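Rx protein (Solanum tuberosum, PDB 4M70) probably confers pathogen resistance as an NB-LRR immune receptor that triggers the hypersensitive response, and is represented here by its N-terminal coiled-coil domain. Local coordinates at residues Y7-S12 / E61-A66; T11-T16 / Y67-M72; T16-M21 / P30-L35. All coordinates share one frame; numbering follows the deposited sequence.

Contact 1. Residues Y7-S12 / E61-A66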
loop_
_atom_site.group_PDB
_atom_site.type_symbol
_atom_site.label_atom_id
_atom_site.label_comp_id
_atom_site.label_asym_id
_atom_site.label_seq_id
_atom_site.Cartn_x
_atom_site.Cartn_y
_atom_site.Cartn_z
ATOM N N TYR A 7 2.217 -7.826 -12.185
ATOM C CA TYR A 7 3.026 -6.745 -12.743
ATOM C C TYR A 7 2.132 -5.567 -13.124
ATOM O O TYR A 7 2.420 -4.416 -12.773
ATOM C CB TYR A 7 3.820 -7.237 -13.960
ATOM C CG TYR A 7 4.810 -6.227 -14.515
ATOM C CD1 TYR A 7 4.413 -5.248 -15.423
ATOM C CD2 TYR A 7 6.143 -6.261 -14.134
ATOM C CE1 TYR A 7 5.323 -4.325 -15.925
ATOM C CE2 TYR A 7 7.057 -5.345 -14.630
ATOM C CZ TYR A 7 6.641 -4.382 -15.523
ATOM O OH TYR A 7 7.549 -3.474 -16.017
ATOM N N ALA A 8 1.038 -5.861 -13.822
ATOM C CA ALA A 8 0.124 -4.812 -14.268
ATOM C C ALA A 8 -0.524 -4.082 -13.094
ATOM O O ALA A 8 -0.612 -2.852 -13.083
ATOM C CB ALA A 8 -0.942 -5.393 -15.189
ATOM N N ALA A 9 -0.967 -4.845 -12.101
ATOM C CA ALA A 9 -1.616 -4.266 -10.933
ATOM C C ALA A 9 -0.674 -3.379 -10.113
ATOM O O ALA A 9 -1.046 -2.269 -9.714
ATOM C CB ALA A 9 -2.204 -5.363 -10.066
ATOM N N VAL A 10 0.537 -3.872 -9.864
ATOM C CA VAL A 10 1.542 -3.106 -9.127
ATOM C C VAL A 10 1.931 -1.844 -9.893
ATOM O O VAL A 10 2.099 -0.776 -9.303
ATOM C CB VAL A 10 2.799 -3.962 -8.802
ATOM C CG1 VAL A 10 3.928 -3.094 -8.249
ATOM C CG2 VAL A 10 2.450 -5.064 -7.814
ATOM N N THR A 11 2.032 -1.961 -11.215
ATOM C CA THR A 11 2.323 -0.802 -12.063
ATOM C C THR A 11 1.235 0.261 -11.928
ATOM O O THR A 11 1.513 1.469 -11.791
ATOM C CB THR A 11 2.434 -1.210 -13.548
ATOM O OG1 THR A 11 3.492 -2.166 -13.709
ATOM C CG2 THR A 11 2.706 0.007 -14.427
ATOM N N SER A 12 -0.008 -0.203 -11.942
ATOM C CA SER A 12 -1.142 0.694 -11.803
ATOM C C SER A 12 -1.131 1.371 -10.428
ATOM O O SER A 12 -1.426 2.563 -10.314
ATOM C CB SER A 12 -2.443 -0.072 -12.040
ATOM O OG SER A 12 -3.555 0.803 -12.021
ATOM N N GLU A 61 -3.976 -12.809 -5.060
ATOM C CA GLU A 61 -3.796 -12.041 -3.828
ATOM C C GLU A 61 -3.195 -10.649 -4.087
ATOM O O GLU A 61 -3.740 -9.625 -3.643
ATOM C CB GLU A 61 -2.915 -12.828 -2.842
ATOM C CG GLU A 61 -3.454 -14.221 -2.502
ATOM C CD GLU A 61 -2.488 -15.054 -1.672
ATOM O OE1 GLU A 61 -1.351 -14.593 -1.424
ATOM O OE2 GLU A 61 -2.860 -16.188 -1.296
ATOM N N ILE A 62 -2.100 -10.619 -4.848
ATOM C CA ILE A 62 -1.436 -9.367 -5.191
ATOM C C ILE A 62 -2.329 -8.444 -6.013
ATOM O O ILE A 62 -2.425 -7.243 -5.735
ATOM C CB ILE A 62 -0.120 -9.611 -5.963
ATOM C CG1 ILE A 62 0.928 -10.270 -5.062
ATOM C CG2 ILE A 62 0.438 -8.307 -6.496
ATOM C CD1 ILE A 62 2.245 -10.566 -5.768
ATOM N N VAL A 63 -2.978 -9.008 -7.025
ATOM C CA VAL A 63 -3.862 -8.234 -7.886
ATOM C C VAL A 63 -4.991 -7.552 -7.122
ATOM O O VAL A 63 -5.164 -6.324 -7.216
ATOM C CB VAL A 63 -4.443 -9.113 -9.020
ATOM C CG1 VAL A 63 -5.667 -8.460 -9.659
ATOM C CG2 VAL A 63 -3.378 -9.396 -10.061
ATOM N N GLU A 64 -5.744 -8.334 -6.351
ATOM C CA GLU A 64 -6.869 -7.757 -5.623
ATOM C C GLU A 64 -6.383 -6.754 -4.575
ATOM O O GLU A 64 -6.968 -5.673 -4.440
ATOM C CB GLU A 64 -7.799 -8.826 -5.041
ATOM C CG GLU A 64 -9.096 -8.201 -4.525
ATOM C CD GLU A 64 -10.210 -9.202 -4.260
ATOM O OE1 GLU A 64 -9.986 -10.423 -4.418
ATOM O OE2 GLU A 64 -11.331 -8.750 -3.931
ATOM N N VAL A 65 -5.341 -7.112 -3.822
ATOM C CA VAL A 65 -4.795 -6.182 -2.828
ATOM C C VAL A 65 -4.392 -4.843 -3.459
ATOM O O VAL A 65 -4.735 -3.768 -2.947
ATOM C CB VAL A 65 -3.588 -6.786 -2.065
ATOM C CG1 VAL A 65 -2.811 -5.705 -1.327
ATOM C CG2 VAL A 65 -4.049 -7.871 -1.102
ATOM N N ALA A 66 -3.688 -4.910 -4.583
ATOM C CA ALA A 66 -3.217 -3.711 -5.265
ATOM C C ALA A 66 -4.371 -2.838 -5.765
ATOM O O ALA A 66 -4.374 -1.616 -5.582
ATOM C CB ALA A 66 -2.295 -4.086 -6.412
#

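Contact 2. Residues T11-T16 / Y67-M72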
loop_
_atom_site.group_PDB
_atom_site.type_symbol
_atom_site.label_atom_id
_atom_site.label_comp_id
_atom_site.label_asym_id
_atom_site.label_seq_id
_atom_site.Cartn_x
_atom_site.Cartn_y
_atom_site.Cartn_z
ATOM N N THR A 11 2.032 -1.961 -11.215
ATOM C CA THR A 11 2.323 -0.802 -12.063
ATOM C C THR A 11 1.235 0.261 -11.928
ATOM O O THR A 11 1.513 1.469 -11.791
ATOM C CB THR A 11 2.434 -1.210 -13.548
ATOM O OG1 THR A 11 3.492 -2.166 -13.709
ATOM C CG2 THR A 11 2.706 0.007 -14.427
ATOM N N SER A 12 -0.008 -0.203 -11.942
ATOM C CA SER A 12 -1.142 0.694 -11.803
ATOM C C SER A 12 -1.131 1.371 -10.428
ATOM O O SER A 12 -1.426 2.563 -10.314
ATOM C CB SER A 12 -2.443 -0.072 -12.040
ATOM O OG SER A 12 -3.555 0.803 -12.021
ATOM N N LEU A 13 -0.766 0.617 -9.394
ATOM C CA LEU A 13 -0.676 1.161 -8.038
ATOM C C LEU A 13 0.426 2.222 -7.922
ATOM O O LEU A 13 0.263 3.227 -7.224
ATOM C CB LEU A 13 -0.453 0.037 -7.016
ATOM C CG LEU A 13 -0.335 0.469 -5.553
ATOM C CD1 LEU A 13 -1.509 1.366 -5.158
ATOM C CD2 LEU A 13 -0.240 -0.732 -4.624
ATOM N N MET A 14 1.549 1.979 -8.592
ATOM C CA MET A 14 2.656 2.929 -8.633
ATOM C C MET A 14 2.159 4.233 -9.256
ATOM O O MET A 14 2.368 5.332 -8.711
ATOM C CB MET A 14 3.824 2.341 -9.442
ATOM C CG MET A 14 4.641 1.281 -8.686
ATOM S SD MET A 14 5.537 0.108 -9.743
ATOM C CE MET A 14 6.709 1.181 -10.571
ATOM N N ARG A 15 1.493 4.103 -10.401
ATOM C CA ARG A 15 0.939 5.261 -11.101
ATOM C C ARG A 15 -0.070 6.029 -10.231
ATOM O O ARG A 15 -0.085 7.268 -10.210
ATOM C CB ARG A 15 0.306 4.806 -12.419
ATOM C CG ARG A 15 0.298 5.840 -13.529
ATOM C CD ARG A 15 0.114 5.162 -14.880
ATOM N NE ARG A 15 -0.966 4.181 -14.840
ATOM C CZ ARG A 15 -0.888 2.949 -15.336
ATOM N NH1 ARG A 15 0.223 2.530 -15.928
ATOM N NH2 ARG A 15 -1.931 2.136 -15.243
ATOM N N THR A 16 -0.903 5.282 -9.507
ATOM C CA THR A 16 -1.903 5.866 -8.617
ATOM C C THR A 16 -1.241 6.639 -7.484
ATOM O O THR A 16 -1.666 7.743 -7.120
ATOM C CB THR A 16 -2.821 4.775 -8.028
ATOM O OG1 THR A 16 -3.559 4.146 -9.085
ATOM C CG2 THR A 16 -3.788 5.365 -7.008
ATOM N N TYR A 67 -5.346 -3.469 -6.409
ATOM C CA TYR A 67 -6.478 -2.723 -6.942
ATOM C C TYR A 67 -7.308 -2.071 -5.818
ATOM O O TYR A 67 -7.704 -0.896 -5.914
ATOM C CB TYR A 67 -7.301 -3.625 -7.862
ATOM C CG TYR A 67 -6.594 -3.883 -9.182
ATOM C CD1 TYR A 67 -5.709 -2.950 -9.708
ATOM C CD2 TYR A 67 -6.769 -5.076 -9.873
ATOM C CE1 TYR A 67 -5.049 -3.176 -10.903
ATOM C CE2 TYR A 67 -6.106 -5.314 -11.068
ATOM C CZ TYR A 67 -5.245 -4.362 -11.573
ATOM O OH TYR A 67 -4.584 -4.590 -12.761
ATOM N N THR A 68 -7.532 -2.824 -4.742
ATOM C CA THR A 68 -8.243 -2.311 -3.565
ATOM C C THR A 68 -7.529 -1.084 -2.988
ATOM O O THR A 68 -8.146 -0.034 -2.699
ATOM C CB THR A 68 -8.362 -3.397 -2.473
ATOM O OG1 THR A 68 -9.012 -4.556 -3.014
ATOM C CG2 THR A 68 -9.148 -2.885 -1.274
ATOM N N THR A 69 -6.217 -1.226 -2.830
ATOM C CA THR A 69 -5.391 -0.141 -2.320
ATOM C C THR A 69 -5.517 1.077 -3.224
ATOM O O THR A 69 -5.568 2.218 -2.755
ATOM C CB THR A 69 -3.919 -0.560 -2.231
ATOM O OG1 THR A 69 -3.804 -1.753 -1.440
ATOM C CG2 THR A 69 -3.083 0.559 -1.631
ATOM N N GLU A 70 -5.563 0.820 -4.528
ATOM C CA GLU A 70 -5.729 1.881 -5.514
ATOM C C GLU A 70 -6.990 2.667 -5.246
ATOM O O GLU A 70 -6.971 3.904 -5.205
ATOM C CB GLU A 70 -5.830 1.294 -6.911
ATOM C CG GLU A 70 -4.626 1.496 -7.772
ATOM C CD GLU A 70 -4.921 1.166 -9.204
ATOM O OE1 GLU A 70 -5.965 0.533 -9.461
ATOM O OE2 GLU A 70 -4.117 1.548 -10.071
ATOM N N ASP A 71 -8.083 1.937 -5.051
ATOM C CA ASP A 71 -9.368 2.571 -4.785
ATOM C C ASP A 71 -9.315 3.446 -3.535
ATOM O O ASP A 71 -9.797 4.591 -3.533
ATOM C CB ASP A 71 -10.465 1.515 -4.648
ATOM C CG ASP A 71 -10.775 0.819 -5.961
ATOM O OD1 ASP A 71 -10.433 1.370 -7.027
ATOM O OD2 ASP A 71 -11.344 -0.289 -5.919
ATOM N N MET A 72 -8.699 2.916 -2.481
ATOM C CA MET A 72 -8.586 3.653 -1.218
ATOM C C MET A 72 -7.725 4.920 -1.310
ATOM O O MET A 72 -8.083 5.973 -0.768
ATOM C CB MET A 72 -8.070 2.728 -0.115
ATOM C CG MET A 72 -9.117 1.715 0.363
ATOM S SD MET A 72 -8.420 0.511 1.519
ATOM C CE MET A 72 -9.893 -0.365 2.051
#

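Contact 3. Residues T16-M21 / P30-L35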
loop_
_atom_site.group_PDB
_atom_site.type_symbol
_atom_site.label_atom_id
_atom_site.label_comp_id
_atom_site.label_asym_id
_atom_site.label_seq_id
_atom_site.Cartn_x
_atom_site.Cartn_y
_atom_site.Cartn_z
ATOM N N THR A 16 -0.903 5.282 -9.507
ATOM C CA THR A 16 -1.903 5.866 -8.617
ATOM C C THR A 16 -1.241 6.639 -7.484
ATOM O O THR A 16 -1.666 7.743 -7.120
ATOM C CB THR A 16 -2.821 4.775 -8.028
ATOM O OG1 THR A 16 -3.559 4.146 -9.085
ATOM C CG2 THR A 16 -3.788 5.365 -7.008
ATOM N N ILE A 17 -0.172 6.060 -6.950
ATOM C CA ILE A 17 0.587 6.703 -5.893
ATOM C C ILE A 17 1.179 8.018 -6.388
ATOM O O ILE A 17 1.089 9.037 -5.701
ATOM C CB ILE A 17 1.688 5.777 -5.348
ATOM C CG1 ILE A 17 1.076 4.731 -4.414
ATOM C CG2 ILE A 17 2.744 6.572 -4.601
ATOM C CD1 ILE A 17 2.037 3.638 -4.005
ATOM N N HIS A 18 1.766 8.011 -7.583
ATOM C CA HIS A 18 2.274 9.264 -8.141
ATOM C C HIS A 18 1.177 10.315 -8.377
ATOM O O HIS A 18 1.405 11.509 -8.146
ATOM C CB HIS A 18 3.099 9.020 -9.406
ATOM C CG HIS A 18 4.564 8.853 -9.131
ATOM N ND1 HIS A 18 5.494 8.646 -10.128
ATOM C CD2 HIS A 18 5.254 8.856 -7.968
ATOM C CE1 HIS A 18 6.696 8.537 -9.588
ATOM N NE2 HIS A 18 6.579 8.658 -8.279
ATOM N N GLN A 19 -0.000 9.885 -8.839
ATOM C CA GLN A 19 -1.125 10.812 -8.998
ATOM C C GLN A 19 -1.518 11.441 -7.656
ATOM O O GLN A 19 -1.775 12.655 -7.565
ATOM C CB GLN A 19 -2.325 10.109 -9.637
ATOM C CG GLN A 19 -2.114 9.732 -11.101
ATOM C CD GLN A 19 -3.263 8.916 -11.668
ATOM O OE1 GLN A 19 -3.961 8.209 -10.937
ATOM N NE2 GLN A 19 -3.471 9.016 -12.976
ATOM N N SER A 20 -1.551 10.607 -6.618
ATOM C CA SER A 20 -1.839 11.082 -5.273
ATOM C C SER A 20 -0.767 12.062 -4.810
ATOM O O SER A 20 -1.079 13.042 -4.151
ATOM C CB SER A 20 -1.948 9.916 -4.289
ATOM O OG SER A 20 -2.266 10.371 -2.981
ATOM N N MET A 21 0.491 11.792 -5.152
ATOM C CA MET A 21 1.590 12.688 -4.781
ATOM C C MET A 21 1.427 14.047 -5.441
ATOM O O MET A 21 1.585 15.085 -4.799
ATOM C CB MET A 21 2.956 12.095 -5.150
ATOM C CG MET A 21 3.412 10.956 -4.256
ATOM S SD MET A 21 4.927 10.138 -4.817
ATOM C CE MET A 21 6.108 11.494 -4.760
ATOM N N PRO A 30 8.822 6.795 -1.089
ATOM C CA PRO A 30 9.353 5.524 -0.572
ATOM C C PRO A 30 8.460 4.325 -0.890
ATOM O O PRO A 30 8.976 3.249 -1.222
ATOM C CB PRO A 30 9.399 5.756 0.946
ATOM C CG PRO A 30 8.541 6.962 1.198
ATOM C CD PRO A 30 8.728 7.803 -0.018
ATOM N N PHE A 31 7.144 4.513 -0.804
ATOM C CA PHE A 31 6.204 3.459 -1.167
ATOM C C PHE A 31 6.376 3.092 -2.632
ATOM O O PHE A 31 6.413 1.915 -2.988
ATOM C CB PHE A 31 4.758 3.901 -0.935
ATOM C CG PHE A 31 4.409 4.156 0.503
ATOM C CD1 PHE A 31 4.139 5.439 0.946
ATOM C CD2 PHE A 31 4.343 3.110 1.410
ATOM C CE1 PHE A 31 3.805 5.675 2.268
ATOM C CE2 PHE A 31 4.009 3.334 2.731
ATOM C CZ PHE A 31 3.740 4.621 3.162
ATOM N N TYR A 32 6.485 4.114 -3.470
ATOM C CA TYR A 32 6.671 3.941 -4.905
ATOM C C TYR A 32 7.925 3.106 -5.187
ATOM O O TYR A 32 7.881 2.159 -5.971
ATOM C CB TYR A 32 6.763 5.317 -5.569
ATOM C CG TYR A 32 6.815 5.307 -7.076
ATOM C CD1 TYR A 32 8.028 5.316 -7.750
ATOM C CD2 TYR A 32 5.644 5.314 -7.827
ATOM C CE1 TYR A 32 8.075 5.316 -9.134
ATOM C CE2 TYR A 32 5.682 5.315 -9.206
ATOM C CZ TYR A 32 6.898 5.314 -9.856
ATOM O OH TYR A 32 6.937 5.319 -11.234
ATOM N N GLU A 33 9.034 3.455 -4.540
ATOM C CA GLU A 33 10.305 2.759 -4.745
ATOM C C GLU A 33 10.256 1.314 -4.261
ATOM O O GLU A 33 10.777 0.407 -4.921
ATOM C CB GLU A 33 11.447 3.497 -4.039
ATOM C CG GLU A 33 11.792 4.857 -4.632
ATOM C CD GLU A 33 12.401 4.746 -6.021
ATOM O OE1 GLU A 33 12.965 3.677 -6.341
ATOM O OE2 GLU A 33 12.331 5.732 -6.787
ATOM N N LYS A 34 9.627 1.098 -3.110
ATOM C CA LYS A 34 9.485 -0.253 -2.586
ATOM C C LYS A 34 8.631 -1.111 -3.517
ATOM O O LYS A 34 8.936 -2.287 -3.770
ATOM C CB LYS A 34 8.872 -0.212 -1.186
ATOM C CG LYS A 34 8.831 -1.544 -0.468
ATOM C CD LYS A 34 8.185 -1.403 0.909
ATOM C CE LYS A 34 8.950 -0.435 1.808
ATOM N NZ LYS A 34 8.304 -0.280 3.149
ATOM N N LEU A 35 7.588 -0.497 -4.066
ATOM C CA LEU A 35 6.708 -1.173 -5.008
ATOM C C LEU A 35 7.411 -1.543 -6.295
ATOM O O LEU A 35 7.292 -2.668 -6.778
ATOM C CB LEU A 35 5.516 -0.282 -5.348
ATOM C CG LEU A 35 4.237 -0.455 -4.544
ATOM C CD1 LEU A 35 3.183 0.484 -5.077
ATOM C CD2 LEU A 35 3.769 -1.890 -4.661
#

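Contact 1. Residues Y7-S12 / E61-A66
Ala9 reaches straight across to helix 56-81, where its CB lies 3.9 Å from Ala66 CB and 4.0 Å from the backbone CA of Val63. One methyl group thus meets another methyl on one neighbour and the main chain of the other, with Val63 CG2 a little farther off. Alanine suits both places: with nothing beyond CB, Ala9 and Ala66 let the axes of the two short helical segments come within 8.6 Å of each other at an angle of 22°. Beside this pair, larger apolar branches meet through their methyls, Val10 CG2 standing 4.0 Å from Ile62 CG2 as the two side chains cross obliquely. With CG2 of Ile62 anti to the backbone N, it is this branch, not the longer CG1 arm, that meets Val10.

Further out, Val10 also packs on Leu35 and Arg39 of helix 29-42, while Ile62 touches Leu42 of that helix and Thr110 and Val111 of helix 86-119. The contact therefore lies against both remaining helices. Away from this interface, Thr11 OG1 bonds to Tyr7 O one turn back and to Arg39 NH1. Close alanine packing flanked by branched aliphatic side chains, between helices running the same way at a shallow angle, is the interior of a four-helix bundle, the fold of this coiled-coil domain.

Contact 2. Residues T11-T16 / Y67-M72
Leu13 and Glu70 bring the two backbones nearest, their CA atoms 5.7 Å apart, where the helical segments run almost parallel at 15° with axes 9.3 Å from each other. Glu70 gives the largest share of the buried surface. Its chi1 of -107° lies away from the usual staggered positions, and beyond CG the chain is extended, carrying the carboxylate across to helix 4-24. The Thr16 side chain crosses that of Glu70 at about a right angle: Thr16 CB is 3.8 Å from Glu70 CG, and Thr16 CG2 packs near the main-chain carbonyl of Glu70. Thr16 OG1 lies 2.8 Å from Glu70 OE2, a tentative hydrogen bond, because its single proton could instead go to Ser12 O one turn back. The position of OE2 is itself doubtful, since it sits too close to Ser12 OG.

The apolar half of the contact belongs to Leu13, whose CD1 lies 3.9 Å from Thr69 CG2 and 4.1 Å from Glu70 CG, so the glutamate's aliphatic stem serves as packing surface. Thr69 divides its two branches: CG2 is anti to the backbone N and takes the leucine, while OG1 bonds to Val65 O in its own helix. Threonine fits here because its hydroxyl is satisfied locally and its methyl packs on Leu13. At the outer margin Ser12 CB touches the edge of the Tyr67 ring, near the ring plane, at CE1 (4.2 Å).

Thr69 also packs on Leu100 and Ala103 of helix 86-119, and Leu13 on Leu35. What is secure is a glutamate used in two ways: its aliphatic stem packs on Leu13 and Thr16, while its carboxylate end sits near hydroxyls, with its exact bonding not settled.

Contact 3. Residues T16-M21 / P30-L35
Tyr32 CG stands anti to the backbone N (chi1 -174°), while His18 has an unusual chi1 of -92°; these torsions place the CG atoms from which the two rings extend to meet between helix 4-24 and helix 29-42. They stack face to face, with centroids 3.6 Å apart and planes only 9° from parallel. The rings overlap with a small offset: His18 NE2 lies over the middle of the tyrosine ring, Tyr32 CE2 over the middle of the imidazole, and His18 CE1 comes within 3.2 Å of Tyr32 CZ. Two flat aromatic groups suit this partly exposed margin, since each covers a face of the other. Though it lies over the tyrosine, His18 NE2 is still hydrogen-bonded to Gln29 OE1, and Gln29 in turn bonds through NE2 to Glu33 OE2, which probably helps hold the rotation of the imidazole.

The segments run antiparallel, their axes 10.1 Å apart, as the two arms of a helical hairpin: helix 29-42 returns along helix 4-24 after a short loop, and the pair forms one side of the four-helix bundle.

On the inner side of the stack, Ile17 points its CD1 into the hairpin. That methyl meets Leu35 CD1 at 3.5 Å, a tight approach, and lies 4.1 Å from Phe31 CB, with the isoleucine and phenylalanine side chains crossing at about a right angle. Its other branch, CG2, rests 4.3 Å from Tyr32 CB. Isoleucine's two branches thus serve three neighbours at once. The Phe31 ring leads away from Ile17 and packs on Glu101 and Leu104 of helix 86-119, and Leu28 of the connecting loop packs on Ile17, Ser20 and Met21.

From the N terminus, helix 4-24 supplies one side of all three contacts in turn: residues 7-12 for contact 1, 11-16 for contact 2 and 16-21 for contact 3. Contact 3 closes the shortest loop, joining helix 4-24 to helix 29-42, the next in the chain, and is nested inside the longer loops closed by contacts 1 and 2. Those two loops overlap, neither inside the other, and are staggered along the same two parallel helices, 4-24 and 56-81; their segments share Thr11 and Ser12. Between them Tyr67 OH packs against Ala9, while Leu13 joins contact 2 to contact 3 through Leu35. Helix 4-24 is thus tied to helix 29-42 and to helix 56-81.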